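Local coordinates for uncharacterized protein Atu2773 (Agrobacterium tumefaciens, PDB 2QV5) that is of unknown function but belongs to the divergent polysaccharide deacetylase family and so may act on, or descend from enzymes acting on, polysaccharides, at residues Arg70-Ala75 and Lys122-Thr127; Tyr20-Ser25 and Leu53-Thr58; Ser46-Arg51 and Glu222-Ile227; Pro146-Ile151 and Leu156-Asp161; Asp202-Ala207 and Arg237-Val242. All blocks are in the same frame, centred on the assembly; numbering follows the deposited sequence.

Contact 1. Residues Arg70-Ala75 and Lys122-Thr127; sequences RWMQDA and KITNYT
A buried helix-to-loop contact, made by M72 against I123 and T124, joins two elements of this alpha/beta fold: helix 68-78, and the loop that leads from helix 109-120 into strand 128-131. It shows how one methionine can bind a loop through both carbon and sulfur. The M72 chain is bent at chi2 (-137°), which places its sulfur beside the backbone of T124. M72 CG crosses I123 at a slant, 3.9 Å from that residue's CB, and so packs on an isoleucine that itself rests on F61 and I82 of the neighbouring strands. On the loop side the T124 hydroxyl is held by its neighbour, OG1 lying 2.8 Å from OD1 of N125, while T124 CG2 turns to the methionine and meets M72 SD at 3.8 Å. The polar element is the T124 amide: N points its hydrogen almost straight at M72 SD, in a weak bond of 3.6 Å.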
# COMPACT_ATOMS: atom_id res chain seq x y z
N ARG A 70 9.76 -15.07 -3.42
CA ARG A 70 9.41 -15.99 -2.32
C ARG A 70 8.25 -15.44 -1.48
O ARG A 70 7.26 -16.14 -1.25
CB ARG A 70 10.61 -16.26 -1.39
CG ARG A 70 10.24 -17.19 -0.25
CD ARG A 70 11.11 -17.05 0.99
NE ARG A 70 10.74 -18.08 1.95
CZ ARG A 70 11.53 -18.55 2.92
NH1 ARG A 70 12.75 -18.09 3.07
NH2 ARG A 70 11.08 -19.50 3.73
N TRP A 71 8.38 -14.19 -1.03
CA TRP A 71 7.35 -13.61 -0.16
C TRP A 71 6.04 -13.35 -0.92
O TRP A 71 4.96 -13.48 -0.35
CB TRP A 71 7.89 -12.37 0.60
CG TRP A 71 9.09 -12.72 1.45
CD1 TRP A 71 10.34 -12.17 1.38
CD2 TRP A 71 9.18 -13.77 2.44
NE1 TRP A 71 11.18 -12.78 2.26
CE2 TRP A 71 10.50 -13.77 2.93
CE3 TRP A 71 8.26 -14.69 2.97
CZ2 TRP A 71 10.93 -14.66 3.92
CZ3 TRP A 71 8.70 -15.58 3.95
CH2 TRP A 71 10.02 -15.56 4.40
N MET A 72 6.15 -13.06 -2.21
CA MET A 72 5.00 -12.90 -3.13
C MET A 72 4.16 -14.21 -3.16
O MET A 72 2.95 -14.20 -2.90
CB MET A 72 5.55 -12.60 -4.54
CG MET A 72 4.75 -11.72 -5.48
SD MET A 72 4.79 -12.48 -7.13
CE MET A 72 3.54 -13.67 -6.69
N GLN A 73 4.83 -15.32 -3.45
CA GLN A 73 4.16 -16.63 -3.55
C GLN A 73 3.55 -17.09 -2.23
O GLN A 73 2.45 -17.63 -2.23
CB GLN A 73 5.12 -17.70 -4.09
CG GLN A 73 5.56 -17.47 -5.54
CD GLN A 73 6.75 -18.36 -5.95
OE1 GLN A 73 7.01 -19.40 -5.35
NE2 GLN A 73 7.46 -17.94 -6.99
N ASP A 74 4.26 -16.88 -1.11
CA ASP A 74 3.76 -17.18 0.23
C ASP A 74 2.52 -16.35 0.55
O ASP A 74 1.51 -16.88 1.02
CB ASP A 74 4.83 -16.93 1.30
CG ASP A 74 5.96 -17.96 1.28
OD1 ASP A 74 6.06 -18.77 0.34
OD2 ASP A 74 6.77 -17.94 2.23
N ALA A 75 2.58 -15.05 0.28
CA ALA A 75 1.44 -14.16 0.58
C ALA A 75 0.19 -14.52 -0.22
O ALA A 75 -0.90 -14.64 0.36
CB ALA A 75 1.83 -12.71 0.35
N LYS A 122 9.31 -6.21 -10.60
CA LYS A 122 9.93 -7.08 -9.60
C LYS A 122 9.01 -8.11 -8.95
O LYS A 122 9.47 -9.15 -8.48
CB LYS A 122 10.65 -6.25 -8.55
CG LYS A 122 11.97 -5.70 -9.06
CD LYS A 122 12.58 -4.75 -8.06
CE LYS A 122 13.90 -4.21 -8.56
NZ LYS A 122 14.42 -3.20 -7.60
N ILE A 123 7.71 -7.80 -8.90
CA ILE A 123 6.68 -8.75 -8.49
C ILE A 123 5.50 -8.71 -9.47
O ILE A 123 5.47 -7.89 -10.37
CB ILE A 123 6.14 -8.49 -7.05
CG1 ILE A 123 5.58 -7.07 -6.91
CG2 ILE A 123 7.23 -8.75 -5.98
CD1 ILE A 123 4.67 -6.92 -5.70
N THR A 124 4.53 -9.59 -9.26
CA THR A 124 3.31 -9.56 -10.05
C THR A 124 2.14 -9.74 -9.09
O THR A 124 2.36 -9.95 -7.89
CB THR A 124 3.32 -10.62 -11.18
OG1 THR A 124 2.11 -10.53 -11.95
CG2 THR A 124 3.46 -12.02 -10.63
N ASN A 125 0.93 -9.63 -9.61
CA ASN A 125 -0.30 -9.95 -8.90
C ASN A 125 -0.63 -9.00 -7.76
O ASN A 125 -1.20 -9.39 -6.73
CB ASN A 125 -0.34 -11.44 -8.50
CG ASN A 125 -0.40 -12.36 -9.72
OD1 ASN A 125 0.11 -12.04 -10.81
ND2 ASN A 125 -1.05 -13.48 -9.56
N TYR A 126 -0.25 -7.74 -7.95
CA TYR A 126 -0.58 -6.68 -7.01
C TYR A 126 -1.70 -5.80 -7.57
O TYR A 126 -1.84 -5.70 -8.78
CB TYR A 126 0.66 -5.86 -6.61
CG TYR A 126 1.47 -5.28 -7.75
CD1 TYR A 126 1.25 -3.97 -8.20
CD2 TYR A 126 2.48 -6.02 -8.36
CE1 TYR A 126 2.00 -3.44 -9.25
CE2 TYR A 126 3.23 -5.51 -9.40
CZ TYR A 126 2.98 -4.21 -9.83
OH TYR A 126 3.74 -3.71 -10.85
N THR A 127 -2.50 -5.21 -6.68
CA THR A 127 -3.69 -4.46 -7.10
C THR A 127 -3.36 -3.01 -7.28
O THR A 127 -4.10 -2.27 -7.91
CB THR A 127 -4.84 -4.52 -6.07
OG1 THR A 127 -4.34 -4.23 -4.75
CG2 THR A 127 -5.50 -5.88 -6.09

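Contact 2. Residues Tyr20-Ser25 and Leu53-Thr58; sequences YARPWS and LPPEVT
R22 reaches the turn at P55 and E56 because its side chain is fully stretched: CG stands opposite the backbone N (chi1 174°), the chain stays extended as far as NE, and the last torsion then turns the guanidinium across the chain. E56 does the reverse, bending at chi2 (87°) so that its carboxylate comes round to the arginine. In this example the arginine packs broadly on P55 and E56 while its hydrogen bond to the acid stays weak. P54 to V57 form a type I turn, and R22 runs obliquely across its P55-E56 part, with R22 CD 3.4 Å from the carbonyl O of P55. One guanidinium face lies over the turn; R22 NH1 approaches P55 CB at 3.5 Å. Within the R22-E56 salt bridge the hydrogen bond is weak, R22 NH2 standing 3.4 Å from E56 OE2 with an angle of 128°, and the two flat groups are steeply inclined to each other. The firmer polar partner is G79, whose carbonyl takes a hydrogen bond from R22 NH1. The contact thus ties the loop before strand 30-39 to the turn between helix 43-52 and strand 58-62, near the end of helix 68-78, while E56 also touches I241 of strand 239-241.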
# COMPACT_ATOMS: atom_id res chain seq x y z
N TYR A 20 -6.66 -9.21 -9.05
CA TYR A 20 -5.89 -9.67 -7.88
C TYR A 20 -6.47 -9.17 -6.56
O TYR A 20 -5.81 -9.24 -5.52
CB TYR A 20 -4.42 -9.24 -8.02
CG TYR A 20 -3.88 -9.65 -9.36
CD1 TYR A 20 -3.83 -10.99 -9.74
CD2 TYR A 20 -3.42 -8.69 -10.27
CE1 TYR A 20 -3.35 -11.37 -10.99
CE2 TYR A 20 -2.94 -9.05 -11.51
CZ TYR A 20 -2.90 -10.39 -11.87
OH TYR A 20 -2.40 -10.75 -13.10
N ALA A 21 -7.68 -8.64 -6.62
CA ALA A 21 -8.42 -8.25 -5.43
C ALA A 21 -8.73 -9.45 -4.53
O ALA A 21 -9.08 -10.52 -5.02
CB ALA A 21 -9.71 -7.56 -5.83
N ARG A 22 -8.59 -9.29 -3.22
CA ARG A 22 -9.12 -10.31 -2.32
C ARG A 22 -10.66 -10.17 -2.22
O ARG A 22 -11.16 -9.09 -1.91
CB ARG A 22 -8.46 -10.25 -0.94
CG ARG A 22 -9.11 -11.20 0.06
CD ARG A 22 -8.46 -11.13 1.41
NE ARG A 22 -9.19 -11.98 2.34
CZ ARG A 22 -9.04 -13.30 2.43
NH1 ARG A 22 -8.16 -13.96 1.67
NH2 ARG A 22 -9.78 -13.98 3.31
N PRO A 23 -11.40 -11.26 -2.49
CA PRO A 23 -12.87 -11.22 -2.35
C PRO A 23 -13.30 -10.98 -0.90
O PRO A 23 -12.59 -11.33 0.03
CB PRO A 23 -13.32 -12.62 -2.80
CG PRO A 23 -12.17 -13.24 -3.44
CD PRO A 23 -10.92 -12.58 -2.94
N TRP A 24 -14.45 -10.34 -0.73
CA TRP A 24 -14.99 -10.07 0.59
C TRP A 24 -16.49 -10.38 0.53
O TRP A 24 -16.98 -10.76 -0.52
CB TRP A 24 -14.69 -8.61 1.01
CG TRP A 24 -15.31 -7.56 0.13
CD1 TRP A 24 -14.92 -7.20 -1.14
CD2 TRP A 24 -16.44 -6.73 0.45
NE1 TRP A 24 -15.74 -6.20 -1.63
CE2 TRP A 24 -16.68 -5.89 -0.67
CE3 TRP A 24 -17.26 -6.60 1.58
CZ2 TRP A 24 -17.72 -4.94 -0.69
CZ3 TRP A 24 -18.30 -5.66 1.55
CH2 TRP A 24 -18.51 -4.85 0.43
N SER A 25 -17.20 -10.24 1.65
CA SER A 25 -18.59 -10.73 1.73
C SER A 25 -19.57 -10.03 0.78
O SER A 25 -20.52 -10.64 0.32
CB SER A 25 -19.13 -10.67 3.16
OG SER A 25 -19.40 -9.32 3.52
N LEU A 53 -0.06 -12.72 10.26
CA LEU A 53 -1.19 -11.88 9.85
C LEU A 53 -2.24 -12.73 9.14
O LEU A 53 -1.89 -13.59 8.36
CB LEU A 53 -0.74 -10.72 8.95
CG LEU A 53 0.25 -9.73 9.59
CD1 LEU A 53 1.05 -8.96 8.55
CD2 LEU A 53 -0.44 -8.77 10.53
N PRO A 54 -3.54 -12.51 9.45
CA PRO A 54 -4.60 -13.17 8.68
C PRO A 54 -4.63 -12.64 7.24
O PRO A 54 -4.18 -11.50 6.99
CB PRO A 54 -5.87 -12.78 9.45
CG PRO A 54 -5.52 -11.52 10.13
CD PRO A 54 -4.09 -11.68 10.53
N PRO A 55 -5.11 -13.46 6.28
CA PRO A 55 -5.10 -13.13 4.84
C PRO A 55 -5.86 -11.86 4.45
O PRO A 55 -5.70 -11.37 3.33
CB PRO A 55 -5.76 -14.33 4.18
CG PRO A 55 -6.43 -15.07 5.26
CD PRO A 55 -5.65 -14.82 6.51
N GLU A 56 -6.67 -11.35 5.36
CA GLU A 56 -7.47 -10.15 5.12
C GLU A 56 -6.61 -8.89 5.19
O GLU A 56 -7.01 -7.85 4.71
CB GLU A 56 -8.60 -10.05 6.14
CG GLU A 56 -9.75 -11.04 5.92
CD GLU A 56 -9.52 -12.40 6.59
OE1 GLU A 56 -8.43 -12.63 7.17
OE2 GLU A 56 -10.44 -13.25 6.52
N VAL A 57 -5.43 -9.01 5.81
CA VAL A 57 -4.48 -7.91 5.91
C VAL A 57 -3.74 -7.78 4.58
O VAL A 57 -3.14 -8.75 4.08
CB VAL A 57 -3.51 -8.12 7.09
CG1 VAL A 57 -2.44 -7.01 7.16
CG2 VAL A 57 -4.29 -8.17 8.40
N THR A 58 -3.79 -6.58 4.01
CA THR A 58 -3.11 -6.28 2.76
C THR A 58 -1.62 -6.13 3.04
O THR A 58 -1.24 -5.55 4.06
CB THR A 58 -3.70 -4.99 2.15
OG1 THR A 58 -5.09 -5.20 1.89
CG2 THR A 58 -2.99 -4.59 0.84

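Contact 3. Residues Ser46-Arg51 and Glu222-Ile227; sequences SQKAIR and ESIAAI
Apolar packing carries the meeting of A49 with I224, and nearly all of it comes from one isoleucine. The CA atoms of A49 and I224 come within 6.1 Å, a close approach for two helices that the short alanine side chain permits. I224 keeps CG1 beside its own backbone N (chi1 -68°) and extends it, which carries I224 CD1 out to A49, where it rests 4.0 Å from A49 CB. K48 adds the base of its side chain, K48 CB lying 4.3 Å from I224 CD1. A second group of contacts sets side chain against backbone. I224 CD1 sits 3.8 Å from A49 N, and the other branch, I224 CG2, faces the carbonyl O of K48 at 4.1 Å. Here two helices of the alpha/beta fold, 43-52 and 221-233, pack side by side against the same sheet: I50 on the first touches L39, and I227 on the second touches I34 and V36, all three on strand 30-39. Charge takes no part in the meeting itself; the K48 ammonium turns to D52 of its own helix in a salt bridge.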
# COMPACT_ATOMS: atom_id res chain seq x y z
N SER A 46 9.73 -10.53 7.38
CA SER A 46 8.78 -10.90 6.32
C SER A 46 8.18 -12.26 6.61
O SER A 46 6.98 -12.46 6.40
CB SER A 46 9.45 -10.89 4.94
OG SER A 46 9.84 -9.56 4.61
N GLN A 47 9.01 -13.19 7.09
CA GLN A 47 8.56 -14.52 7.50
C GLN A 47 7.51 -14.44 8.61
O GLN A 47 6.49 -15.12 8.55
CB GLN A 47 9.73 -15.39 7.96
CG GLN A 47 9.37 -16.87 8.11
CD GLN A 47 10.58 -17.75 8.37
OE1 GLN A 47 11.65 -17.26 8.74
NE2 GLN A 47 10.40 -19.05 8.19
N LYS A 48 7.79 -13.61 9.61
CA LYS A 48 6.87 -13.42 10.73
C LYS A 48 5.55 -12.83 10.25
O LYS A 48 4.49 -13.29 10.68
CB LYS A 48 7.49 -12.53 11.81
CG LYS A 48 6.72 -12.53 13.11
CD LYS A 48 7.36 -11.62 14.15
CE LYS A 48 6.40 -11.34 15.31
NZ LYS A 48 5.77 -12.58 15.87
N ALA A 49 5.62 -11.84 9.35
CA ALA A 49 4.42 -11.17 8.80
C ALA A 49 3.47 -12.17 8.12
O ALA A 49 2.28 -12.15 8.36
CB ALA A 49 4.82 -10.06 7.81
N ILE A 50 4.03 -13.03 7.27
CA ILE A 50 3.28 -14.05 6.54
C ILE A 50 2.71 -15.12 7.49
O ILE A 50 1.56 -15.54 7.35
CB ILE A 50 4.20 -14.76 5.48
CG1 ILE A 50 4.74 -13.77 4.45
CG2 ILE A 50 3.48 -15.93 4.79
CD1 ILE A 50 3.74 -13.23 3.49
N ARG A 51 3.54 -15.55 8.45
CA ARG A 51 3.15 -16.53 9.47
C ARG A 51 1.98 -16.07 10.36
O ARG A 51 1.09 -16.86 10.69
CB ARG A 51 4.37 -16.84 10.35
CG ARG A 51 4.24 -17.99 11.33
CD ARG A 51 5.52 -18.06 12.16
NE ARG A 51 5.35 -18.85 13.38
CZ ARG A 51 5.07 -18.33 14.58
NH1 ARG A 51 4.92 -17.02 14.73
NH2 ARG A 51 4.95 -19.14 15.63
N GLU A 222 6.23 -5.65 16.84
CA GLU A 222 5.07 -5.18 17.64
C GLU A 222 3.84 -4.90 16.77
O GLU A 222 2.71 -5.18 17.17
CB GLU A 222 5.43 -3.94 18.46
CG GLU A 222 6.49 -4.17 19.54
CD GLU A 222 5.93 -4.77 20.83
OE1 GLU A 222 4.70 -4.80 21.01
OE2 GLU A 222 6.75 -5.21 21.67
N SER A 223 4.06 -4.36 15.57
CA SER A 223 2.95 -4.07 14.66
C SER A 223 2.26 -5.36 14.24
O SER A 223 1.04 -5.44 14.27
CB SER A 223 3.43 -3.33 13.43
OG SER A 223 4.08 -2.14 13.81
N ILE A 224 3.05 -6.35 13.82
CA ILE A 224 2.53 -7.64 13.38
C ILE A 224 1.68 -8.29 14.47
O ILE A 224 0.53 -8.68 14.22
CB ILE A 224 3.68 -8.59 12.93
CG1 ILE A 224 4.33 -8.08 11.65
CG2 ILE A 224 3.16 -10.01 12.73
CD1 ILE A 224 5.71 -8.66 11.40
N ALA A 225 2.22 -8.36 15.69
CA ALA A 225 1.51 -8.98 16.81
C ALA A 225 0.18 -8.28 17.15
O ALA A 225 -0.85 -8.94 17.30
CB ALA A 225 2.44 -9.09 18.05
N ALA A 226 0.20 -6.95 17.22
CA ALA A 226 -0.99 -6.16 17.55
C ALA A 226 -2.04 -6.22 16.46
O ALA A 226 -3.21 -6.37 16.75
CB ALA A 226 -0.62 -4.70 17.85
N ILE A 227 -1.60 -6.09 15.20
CA ILE A 227 -2.50 -6.14 14.05
C ILE A 227 -3.08 -7.54 13.85
O ILE A 227 -4.28 -7.66 13.63
CB ILE A 227 -1.81 -5.59 12.76
CG1 ILE A 227 -1.58 -4.09 12.91
CG2 ILE A 227 -2.62 -5.88 11.47
CD1 ILE A 227 -0.69 -3.53 11.88

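Contact 4. Residues Pro146-Ile151 and Leu156-Asp161; sequences PVMRDI and LLFLDD
M148 lies over a face of F158 and I151 at its edge within a beta-alpha-beta unit, where helix 141-153 crosses back and the chain returns to the sheet as strand 157-160. The short helical and strand axes pass 9.1 Å apart, their directions differing by 136°. The tight part is the apolar face shared by M148, I151, L156 and F158. M148 meets F158 at about a right angle in a Met-aromatic contact: M148 SD stands over the centroid of the F158 ring, 4.5 Å away, and a bend at chi3 (72°) sets M148 CE toward the rim of the same face, 4.1 Å from F158 CG. I151 CD1 lies near the ring plane, 3.9 Å from F158 CD1. V129 and S169 also touch the phenyl. The backbone link is looser, L156 N returning to I151 O only by a weak bond of 3.4 Å, and on the far side of the helix R149 is exposed and paired with E145. At the turn end, I151 CG2 lies snugly against L156 CB at 3.7 Å.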
# COMPACT_ATOMS: atom_id res chain seq x y z
N PRO A 146 2.81 12.66 -14.22
CA PRO A 146 3.09 11.60 -15.21
C PRO A 146 3.09 10.20 -14.59
O PRO A 146 2.69 9.24 -15.24
CB PRO A 146 4.52 11.91 -15.68
CG PRO A 146 4.77 13.31 -15.31
CD PRO A 146 3.97 13.56 -14.07
N VAL A 147 3.54 10.13 -13.34
CA VAL A 147 3.64 8.88 -12.57
C VAL A 147 2.24 8.32 -12.32
O VAL A 147 1.97 7.14 -12.58
CB VAL A 147 4.42 9.12 -11.25
CG1 VAL A 147 4.42 7.89 -10.34
CG2 VAL A 147 5.85 9.53 -11.57
N MET A 148 1.35 9.19 -11.86
CA MET A 148 -0.03 8.80 -11.58
C MET A 148 -0.82 8.47 -12.84
O MET A 148 -1.72 7.62 -12.81
CB MET A 148 -0.73 9.86 -10.73
CG MET A 148 -0.23 9.87 -9.27
SD MET A 148 -1.30 10.81 -8.18
CE MET A 148 -2.71 9.71 -8.11
N ARG A 149 -0.47 9.12 -13.95
CA ARG A 149 -1.06 8.77 -15.25
C ARG A 149 -0.63 7.38 -15.72
O ARG A 149 -1.47 6.60 -16.19
CB ARG A 149 -0.72 9.81 -16.30
CG ARG A 149 -1.47 11.13 -16.14
CD ARG A 149 -1.27 12.02 -17.35
NE ARG A 149 -1.91 13.33 -17.18
CZ ARG A 149 -3.18 13.59 -17.48
NH1 ARG A 149 -3.98 12.65 -17.97
NH2 ARG A 149 -3.67 14.81 -17.28
N ASP A 150 0.66 7.05 -15.59
CA ASP A 150 1.14 5.71 -15.93
C ASP A 150 0.47 4.62 -15.08
O ASP A 150 -0.04 3.63 -15.62
CB ASP A 150 2.67 5.60 -15.80
CG ASP A 150 3.19 4.24 -16.23
OD1 ASP A 150 3.41 4.03 -17.43
OD2 ASP A 150 3.37 3.36 -15.35
N ILE A 151 0.45 4.82 -13.76
CA ILE A 151 -0.19 3.89 -12.83
C ILE A 151 -1.69 3.75 -13.14
O ILE A 151 -2.21 2.63 -13.20
CB ILE A 151 0.04 4.31 -11.34
CG1 ILE A 151 1.52 4.22 -10.99
CG2 ILE A 151 -0.79 3.43 -10.37
CD1 ILE A 151 1.94 5.12 -9.86
N LEU A 156 -4.24 0.08 -12.11
CA LEU A 156 -3.79 -0.05 -10.73
C LEU A 156 -4.34 1.09 -9.88
O LEU A 156 -4.56 2.21 -10.38
CB LEU A 156 -2.25 -0.00 -10.67
CG LEU A 156 -1.43 -1.07 -11.39
CD1 LEU A 156 -0.00 -0.57 -11.67
CD2 LEU A 156 -1.40 -2.35 -10.57
N LEU A 157 -4.55 0.81 -8.60
CA LEU A 157 -4.95 1.84 -7.64
C LEU A 157 -3.71 2.48 -7.06
O LEU A 157 -2.65 1.87 -7.07
CB LEU A 157 -5.81 1.24 -6.52
CG LEU A 157 -5.21 0.24 -5.52
CD1 LEU A 157 -4.57 0.93 -4.32
CD2 LEU A 157 -6.35 -0.61 -5.05
N PHE A 158 -3.85 3.69 -6.53
CA PHE A 158 -2.76 4.41 -5.85
C PHE A 158 -3.18 4.66 -4.40
O PHE A 158 -4.16 5.36 -4.13
CB PHE A 158 -2.48 5.74 -6.59
CG PHE A 158 -1.29 6.51 -6.07
CD1 PHE A 158 -0.06 6.43 -6.73
CD2 PHE A 158 -1.39 7.34 -4.96
CE1 PHE A 158 1.05 7.13 -6.26
CE2 PHE A 158 -0.29 8.04 -4.48
CZ PHE A 158 0.93 7.95 -5.14
N LEU A 159 -2.44 4.10 -3.46
CA LEU A 159 -2.69 4.35 -2.05
C LEU A 159 -1.63 5.32 -1.53
O LEU A 159 -0.43 5.05 -1.57
CB LEU A 159 -2.70 3.03 -1.25
CG LEU A 159 -2.92 3.16 0.26
CD1 LEU A 159 -4.35 3.60 0.60
CD2 LEU A 159 -2.58 1.88 0.97
N ASP A 160 -2.07 6.48 -1.07
CA ASP A 160 -1.16 7.46 -0.51
C ASP A 160 -1.17 7.23 1.00
O ASP A 160 -2.24 7.19 1.63
CB ASP A 160 -1.63 8.87 -0.91
CG ASP A 160 -0.64 9.97 -0.54
OD1 ASP A 160 -0.13 10.01 0.61
OD2 ASP A 160 -0.39 10.85 -1.40
N ASP A 161 0.00 7.08 1.61
CA ASP A 161 0.05 6.73 3.05
C ASP A 161 -0.34 7.88 4.01
O ASP A 161 -0.50 7.66 5.22
CB ASP A 161 1.39 6.08 3.43
CG ASP A 161 2.53 7.07 3.54
OD1 ASP A 161 2.41 8.23 3.08
OD2 ASP A 161 3.59 6.68 4.07

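Contact 5. Residues Asp202-Ala207 and Arg237-Val242; sequences DLERIA and RGIEIV
E204, on helix 193-210, looks across at I239, where the two backbones come closest, with CA atoms 8.2 Å apart. That gap is spanned by side chains. E204 is stretched from end to end, with CG opposite the backbone N (chi1 172°), and delivers its carboxylate to the guanidinium of R237, which bends at chi3 to receive it. The carboxylate comes to the edge of the guanidinium and the two planes differ by only 27°, yet the grip is uneven. R237 NH2 gives the better bond, 3.0 Å to E204 OE1, but meets that oxygen from well above the carboxylate plane. R237 NE supplies two weak ones, 3.2 Å to E204 OE1 and 3.3 Å to E204 OE2. Alongside the charges, I239 crosses the glutamate at about a right angle, I239 CD1 lying 3.7 Å from CG of E204, while W230 of helix 221-233 touches both E204 and R237. The carboxylate has a second cation, R208 of its own helix, bonded at OE2. One acid thus serves two arginines, which would be expected to keep it ionised, and the helix is joined by charge to R237 and by apolar contact to I239.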
# COMPACT_ATOMS: atom_id res chain seq x y z
N ASP A 202 -8.53 4.32 17.08
CA ASP A 202 -8.78 5.46 16.18
C ASP A 202 -9.34 4.96 14.84
O ASP A 202 -10.35 5.45 14.36
CB ASP A 202 -7.50 6.28 15.95
CG ASP A 202 -7.13 7.16 17.14
OD1 ASP A 202 -7.94 7.27 18.09
OD2 ASP A 202 -6.04 7.76 17.13
N LEU A 203 -8.71 3.92 14.30
CA LEU A 203 -9.13 3.31 13.04
C LEU A 203 -10.57 2.81 13.09
O LEU A 203 -11.36 3.05 12.17
CB LEU A 203 -8.19 2.16 12.65
CG LEU A 203 -8.36 1.53 11.25
CD1 LEU A 203 -8.10 2.57 10.17
CD2 LEU A 203 -7.41 0.35 11.10
N GLU A 204 -10.90 2.13 14.18
CA GLU A 204 -12.24 1.60 14.35
C GLU A 204 -13.26 2.75 14.43
O GLU A 204 -14.28 2.71 13.76
CB GLU A 204 -12.31 0.71 15.59
CG GLU A 204 -13.73 0.30 15.93
CD GLU A 204 -13.81 -0.71 17.06
OE1 GLU A 204 -12.76 -1.24 17.49
OE2 GLU A 204 -14.94 -0.97 17.50
N ARG A 205 -12.95 3.77 15.22
CA ARG A 205 -13.81 4.95 15.36
C ARG A 205 -14.10 5.64 14.01
O ARG A 205 -15.26 5.93 13.69
CB ARG A 205 -13.20 5.95 16.35
CG ARG A 205 -13.97 7.27 16.46
CD ARG A 205 -13.37 8.29 17.44
NE ARG A 205 -11.90 8.36 17.47
CZ ARG A 205 -11.14 9.02 16.59
NH1 ARG A 205 -11.67 9.68 15.57
NH2 ARG A 205 -9.82 9.02 16.75
N ILE A 206 -13.05 5.89 13.24
CA ILE A 206 -13.16 6.50 11.90
C ILE A 206 -13.93 5.60 10.92
O ILE A 206 -14.81 6.07 10.20
CB ILE A 206 -11.76 6.88 11.33
CG1 ILE A 206 -11.08 7.90 12.25
CG2 ILE A 206 -11.86 7.44 9.89
CD1 ILE A 206 -9.60 8.07 12.01
N ALA A 207 -13.60 4.31 10.91
CA ALA A 207 -14.34 3.32 10.12
C ALA A 207 -15.82 3.28 10.46
O ALA A 207 -16.64 3.24 9.56
CB ALA A 207 -13.74 1.94 10.30
N ARG A 237 -17.13 -7.30 16.59
CA ARG A 237 -17.65 -5.94 16.71
C ARG A 237 -18.22 -5.39 15.39
O ARG A 237 -18.24 -4.19 15.18
CB ARG A 237 -16.59 -5.01 17.31
CG ARG A 237 -16.20 -5.39 18.73
CD ARG A 237 -15.24 -4.39 19.37
NE ARG A 237 -14.17 -3.98 18.48
CZ ARG A 237 -13.06 -4.68 18.24
NH1 ARG A 237 -12.87 -5.86 18.82
NH2 ARG A 237 -12.15 -4.21 17.40
N GLY A 238 -18.71 -6.27 14.52
CA GLY A 238 -19.32 -5.86 13.24
C GLY A 238 -18.40 -5.23 12.21
O GLY A 238 -18.85 -4.47 11.34
N ILE A 239 -17.10 -5.53 12.28
CA ILE A 239 -16.11 -4.99 11.34
C ILE A 239 -15.61 -6.10 10.43
O ILE A 239 -15.11 -7.11 10.91
CB ILE A 239 -14.92 -4.35 12.07
CG1 ILE A 239 -15.37 -3.09 12.83
CG2 ILE A 239 -13.78 -3.98 11.10
CD1 ILE A 239 -14.53 -2.79 14.03
N GLU A 240 -15.76 -5.92 9.12
CA GLU A 240 -15.13 -6.80 8.15
C GLU A 240 -13.80 -6.21 7.67
O GLU A 240 -13.75 -5.08 7.19
CB GLU A 240 -16.06 -7.08 6.95
CG GLU A 240 -15.47 -8.08 5.94
CD GLU A 240 -16.47 -8.63 4.93
OE1 GLU A 240 -17.64 -8.20 4.92
OE2 GLU A 240 -16.07 -9.54 4.14
N ILE A 241 -12.71 -6.97 7.82
CA ILE A 241 -11.42 -6.56 7.23
C ILE A 241 -11.37 -6.98 5.76
O ILE A 241 -11.53 -8.15 5.44
CB ILE A 241 -10.19 -7.14 8.01
CG1 ILE A 241 -10.39 -7.02 9.54
CG2 ILE A 241 -8.87 -6.52 7.50
CD1 ILE A 241 -10.35 -5.61 10.09
N VAL A 242 -11.19 -6.01 4.87
CA VAL A 242 -11.21 -6.26 3.44
C VAL A 242 -9.91 -5.79 2.81
O VAL A 242 -9.20 -4.96 3.39
CB VAL A 242 -12.42 -5.57 2.75
CG1 VAL A 242 -13.74 -6.03 3.38
CG2 VAL A 242 -12.32 -4.04 2.81

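Overall arrangement
The five contacts sample one parallel alpha/beta sheet, whose strand pairings close on themselves in a way consistent with the irregular barrel of polysaccharide deacetylases. Contacts 1, 2 and 3 form a continuous patch. Contact 1 meets contact 2 where N125 CG lies 3.4 Å from Y20 CE1, and contact 3 where W71 CH2 lies 3.6 Å from Q47 CB. Contact 2 reaches contact 5 through S25 and E240. Contact 4 joins contact 1 by backbone, T127 O lying 3.2 Å from L157 N, but stands about 27 Å from contact 3, centre to centre, on the other side of the chain's centre. No substrate or metal marks an active site here.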